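Local coordinates for protein glucose dehydrogenase (Serratia sp. FS14, PDB 7CDY) that is a calcium-binding member of the glucose/sorbosone dehydrogenase family, built on the beta-propeller fold, at residues 197-200 with 201-204; 271-275 with 276-280. All blocks are in the same frame, centred on the assembly; numbering follows the deposited sequence.

Contact 1 of 2, residues 197-200 with 201-204; sequences ALNP and WSGA
N199 presents OD1 to two consecutive backbone amides of the turn that follows it: W201 N at 2.9 Å and S202 N at 3.0 Å. W201 N lies in the plane of the side-chain carbonyl, whereas S202 N sits 53° out of it. CG of N199 is anti to its backbone N (chi1 -177°), which carries the amide alongside the chain ahead and lets OD1 collect both bonds. The backbone of N199 also takes part, its O accepting from G203 N at 2.9 Å and its N donating to A204 O at 2.8 Å.

P200 CG rests over the centre of the six-membered ring of W201, 3.6 Å from the centroid, a CH-pi contact made almost straight down the ring normal. L198 CD1 comes up beside G203 O, 3.2 Å away. S202 OG accepts from A204 N at 3.1 Å. Further out, R133 hydrogen-bonds to P200 O, and H283 meets the W201 ring. Together the bonds form an Asx turn at N199 and an ST turn at S202, joining strands 192-198 and 205-210 in a beta-hairpin of a propeller blade.

Contact 2 of 2, residues 271-275 with 276-280; sequences AFYDG and QRFPA
Y273 folds forward onto the backbone of F278 in a local turn contact at the surface, in the connection that leads from strand 267-273 to strand 284-289. Its OH accepts a hydrogen bond from F278 N at 3.2 Å, moderately bent, with an N-H...O angle of 146°. With chi1 at -171° the Y273 ring swings away from its own N and extends under the chain that curls past it, and G275 N lies 3.4 Å above one ring face, offset toward the rim. CE2 of Y273 also comes to 3.4 Å from F278 O, which lies obliquely to the ring. Beyond the amide, the F278 side chain slants across the end of the tyrosine, with CD2 3.6 Å from Y273 OH.

The bend belongs to an antiparallel propeller blade, in which strand 267-273 is an outermost strand paired with strand 284-289; backbone bonds from Y273 to H283 and S284 close the base of this longer hairpin connection. The same tyrosine hydroxyl hydrogen-bonds to G328 O, a carbonyl that can only accept, so the hydroxyl donates to it while accepting from F278 N.

R277 lends its aliphatic part to the packing. CB lies 3.8 Å from Y273 OH, while CG sits 3.6 Å above the centre of the F278 ring. The arginine then bends at chi3 and its NE hydrogen-bonds to D327 O, while R282 NH1 holds the other end of the bend through a hydrogen bond to G275 O and a salt bridge to D274 OD1.

How the contacts relate
Following the chain from the N terminus, contact 1 comes first and closes the tight hairpin between strands 192-198 and 205-210. Some seventy residues later, contact 2 opens the longer connection between strands 267-273 and 284-289. The two run in series, neither nesting nor crossing, yet their centres lie about 14 Å apart and they touch in space. W201 NE1 reaches D274 OD1 at 3.1 Å, a weak hydrogen bond, and P200 CD packs on F272 CB at 3.5 Å. F272 also meets W206 edge-to-face, just past the first hairpin. The two turns thereby join successive four-stranded sheets of the propeller, each bordered by the strand leading into its turn.

Contact 1 of 2, residues 197-200 with 201-204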
loop_
_atom_site.group_PDB
_atom_site.type_symbol
_atom_site.label_atom_id
_atom_site.label_comp_id
_atom_site.label_asym_id
_atom_site.label_seq_id
_atom_site.Cartn_x
_atom_site.Cartn_y
_atom_site.Cartn_z
ATOM N N ALA A 197 0.930 0.667 -7.019
ATOM C CA ALA A 197 1.331 -0.396 -7.932
ATOM C C ALA A 197 1.791 0.173 -9.263
ATOM O O ALA A 197 1.309 1.213 -9.715
ATOM C CB ALA A 197 0.198 -1.399 -8.154
ATOM N N LEU A 198 2.709 -0.550 -9.897
ATOM C CA LEU A 198 3.254 -0.180 -11.195
ATOM C C LEU A 198 2.351 -0.716 -12.298
ATOM O O LEU A 198 2.106 -1.924 -12.378
ATOM C CB LEU A 198 4.641 -0.799 -11.317
ATOM C CG LEU A 198 5.369 -0.571 -12.640
ATOM C CD1 LEU A 198 5.773 0.885 -12.784
ATOM C CD2 LEU A 198 6.581 -1.491 -12.703
ATOM N N ASN A 199 1.854 0.175 -13.138
ATOM C CA ASN A 199 1.083 -0.242 -14.303
ATOM C C ASN A 199 2.017 -0.999 -15.246
ATOM O O ASN A 199 3.010 -0.425 -15.720
ATOM C CB ASN A 199 0.486 0.996 -14.973
ATOM C CG ASN A 199 -0.400 0.661 -16.169
ATOM O OD1 ASN A 199 0.012 -0.078 -17.071
ATOM N ND2 ASN A 199 -1.610 1.199 -16.187
ATOM N N PRO A 200 1.758 -2.280 -15.529
ATOM C CA PRO A 200 2.715 -3.082 -16.308
ATOM C C PRO A 200 2.768 -2.712 -17.775
ATOM O O PRO A 200 3.709 -3.123 -18.467
ATOM C CB PRO A 200 2.209 -4.516 -16.115
ATOM C CG PRO A 200 0.744 -4.363 -15.868
ATOM C CD PRO A 200 0.596 -3.071 -15.094
ATOM N N TRP A 201 1.806 -1.945 -18.266
ATOM C CA TRP A 201 1.761 -1.548 -19.664
ATOM C C TRP A 201 2.357 -0.171 -19.908
ATOM O O TRP A 201 3.068 0.018 -20.901
ATOM C CB TRP A 201 0.321 -1.639 -20.181
ATOM C CG TRP A 201 -0.241 -3.001 -19.886
ATOM C CD1 TRP A 201 0.110 -4.174 -20.490
ATOM C CD2 TRP A 201 -1.196 -3.345 -18.870
ATOM N NE1 TRP A 201 -0.582 -5.222 -19.935
ATOM C CE2 TRP A 201 -1.390 -4.741 -18.937
ATOM C CE3 TRP A 201 -1.921 -2.606 -17.927
ATOM C CZ2 TRP A 201 -2.273 -5.415 -18.093
ATOM C CZ3 TRP A 201 -2.794 -3.278 -17.086
ATOM C CH2 TRP A 201 -2.957 -4.669 -17.173
ATOM N N SER A 202 2.119 0.789 -19.007
ATOM C CA SER A 202 2.630 2.143 -19.196
ATOM C C SER A 202 3.914 2.413 -18.428
ATOM O O SER A 202 4.628 3.365 -18.763
ATOM C CB SER A 202 1.632 3.185 -18.691
ATOM O OG SER A 202 1.437 3.043 -17.286
ATOM N N GLY A 203 4.195 1.648 -17.378
ATOM C CA GLY A 203 5.334 1.939 -16.537
ATOM C C GLY A 203 5.110 3.023 -15.512
ATOM O O GLY A 203 6.059 3.402 -14.817
ATOM N N ALA A 204 3.885 3.517 -15.373
ATOM C CA ALA A 204 3.581 4.547 -14.389
ATOM C C ALA A 204 3.141 3.930 -13.068
ATOM O O ALA A 204 2.409 2.936 -13.040
ATOM C CB ALA A 204 2.462 5.453 -14.900
#

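Contact 2 of 2, residues 271-275 with 276-280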
loop_
_atom_site.group_PDB
_atom_site.type_symbol
_atom_site.label_atom_id
_atom_site.label_comp_id
_atom_site.label_asym_id
_atom_site.label_seq_id
_atom_site.Cartn_x
_atom_site.Cartn_y
_atom_site.Cartn_z
ATOM N N ALA A 271 -3.736 -4.424 -7.577
ATOM C CA ALA A 271 -2.939 -5.233 -8.493
ATOM C C ALA A 271 -3.508 -5.132 -9.899
ATOM O O ALA A 271 -4.719 -5.277 -10.089
ATOM C CB ALA A 271 -2.920 -6.704 -8.064
ATOM N N PHE A 272 -2.638 -4.907 -10.880
ATOM C CA PHE A 272 -2.996 -4.990 -12.290
ATOM C C PHE A 272 -2.876 -6.435 -12.758
ATOM O O PHE A 272 -1.905 -7.126 -12.429
ATOM C CB PHE A 272 -2.036 -4.142 -13.122
ATOM C CG PHE A 272 -2.102 -2.664 -12.837
ATOM C CD1 PHE A 272 -2.996 -1.845 -13.520
ATOM C CD2 PHE A 272 -1.236 -2.078 -11.912
ATOM C CE1 PHE A 272 -3.033 -0.480 -13.272
ATOM C CE2 PHE A 272 -1.282 -0.724 -11.657
ATOM C CZ PHE A 272 -2.173 0.077 -12.337
ATOM N N TYR A 273 -3.859 -6.905 -13.528
ATOM C CA TYR A 273 -3.842 -8.285 -14.010
ATOM C C TYR A 273 -3.227 -8.324 -15.407
ATOM O O TYR A 273 -3.816 -7.825 -16.369
ATOM C CB TYR A 273 -5.226 -8.933 -13.982
ATOM C CG TYR A 273 -5.134 -10.416 -14.267
ATOM C CD1 TYR A 273 -4.914 -11.327 -13.238
ATOM C CD2 TYR A 273 -5.212 -10.901 -15.574
ATOM C CE1 TYR A 273 -4.800 -12.689 -13.494
ATOM C CE2 TYR A 273 -5.100 -12.267 -15.840
ATOM C CZ TYR A 273 -4.891 -13.149 -14.798
ATOM O OH TYR A 273 -4.784 -14.502 -15.054
ATOM N N ASP A 274 -2.040 -8.928 -15.508
ATOM C CA ASP A 274 -1.316 -9.086 -16.766
ATOM C C ASP A 274 -0.980 -10.552 -17.025
ATOM O O ASP A 274 0.000 -10.866 -17.707
ATOM C CB ASP A 274 -0.054 -8.218 -16.768
ATOM C CG ASP A 274 0.579 -8.077 -18.150
ATOM O OD1 ASP A 274 -0.140 -8.160 -19.169
ATOM O OD2 ASP A 274 1.813 -7.876 -18.206
ATOM N N GLY A 275 -1.780 -11.466 -16.472
ATOM C CA GLY A 275 -1.558 -12.884 -16.658
ATOM C C GLY A 275 -2.191 -13.401 -17.936
ATOM O O GLY A 275 -2.848 -12.679 -18.682
ATOM N N GLN A 276 -1.976 -14.696 -18.187
ATOM C CA GLN A 276 -2.574 -15.365 -19.333
ATOM C C GLN A 276 -3.675 -16.342 -18.958
ATOM O O GLN A 276 -4.444 -16.746 -19.834
ATOM C CB GLN A 276 -1.504 -16.117 -20.141
ATOM C CG GLN A 276 -0.633 -15.236 -21.029
ATOM C CD GLN A 276 -1.432 -14.230 -21.837
ATOM O OE1 GLN A 276 -2.410 -14.580 -22.499
ATOM N NE2 GLN A 276 -1.014 -12.970 -21.791
ATOM N N ARG A 277 -3.773 -16.729 -17.684
ATOM C CA ARG A 277 -4.725 -17.767 -17.306
ATOM C C ARG A 277 -6.165 -17.325 -17.535
ATOM O O ARG A 277 -6.997 -18.114 -17.995
ATOM C CB ARG A 277 -4.514 -18.171 -15.849
ATOM C CG ARG A 277 -5.514 -19.194 -15.370
ATOM C CD ARG A 277 -5.209 -19.645 -13.962
ATOM N NE ARG A 277 -3.854 -20.165 -13.827
ATOM C CZ ARG A 277 -3.515 -21.430 -14.046
ATOM N NH1 ARG A 277 -2.254 -21.813 -13.893
ATOM N NH2 ARG A 277 -4.437 -22.310 -14.415
ATOM N N PHE A 278 -6.485 -16.070 -17.212
ATOM C CA PHE A 278 -7.844 -15.539 -17.316
ATOM C C PHE A 278 -7.805 -14.343 -18.258
ATOM O O PHE A 278 -7.722 -13.187 -17.813
ATOM C CB PHE A 278 -8.399 -15.173 -15.942
ATOM C CG PHE A 278 -8.426 -16.326 -14.987
ATOM C CD1 PHE A 278 -9.238 -17.426 -15.232
ATOM C CD2 PHE A 278 -7.627 -16.330 -13.855
ATOM C CE1 PHE A 278 -9.264 -18.496 -14.362
ATOM C CE2 PHE A 278 -7.644 -17.396 -12.984
ATOM C CZ PHE A 278 -8.466 -18.486 -13.236
ATOM N N PRO A 279 -7.863 -14.584 -19.571
ATOM C CA PRO A 279 -7.722 -13.475 -20.529
ATOM C C PRO A 279 -8.749 -12.372 -20.349
ATOM O O PRO A 279 -8.451 -11.209 -20.646
ATOM C CB PRO A 279 -7.860 -14.167 -21.892
ATOM C CG PRO A 279 -7.522 -15.608 -21.621
ATOM C CD PRO A 279 -8.016 -15.888 -20.239
ATOM N N ALA A 280 -9.946 -12.700 -19.858
ATOM C CA ALA A 280 -10.968 -11.681 -19.650
ATOM C C ALA A 280 -10.557 -10.663 -18.598
ATOM O O ALA A 280 -11.080 -9.543 -18.591
ATOM C CB ALA A 280 -12.290 -12.333 -19.246
#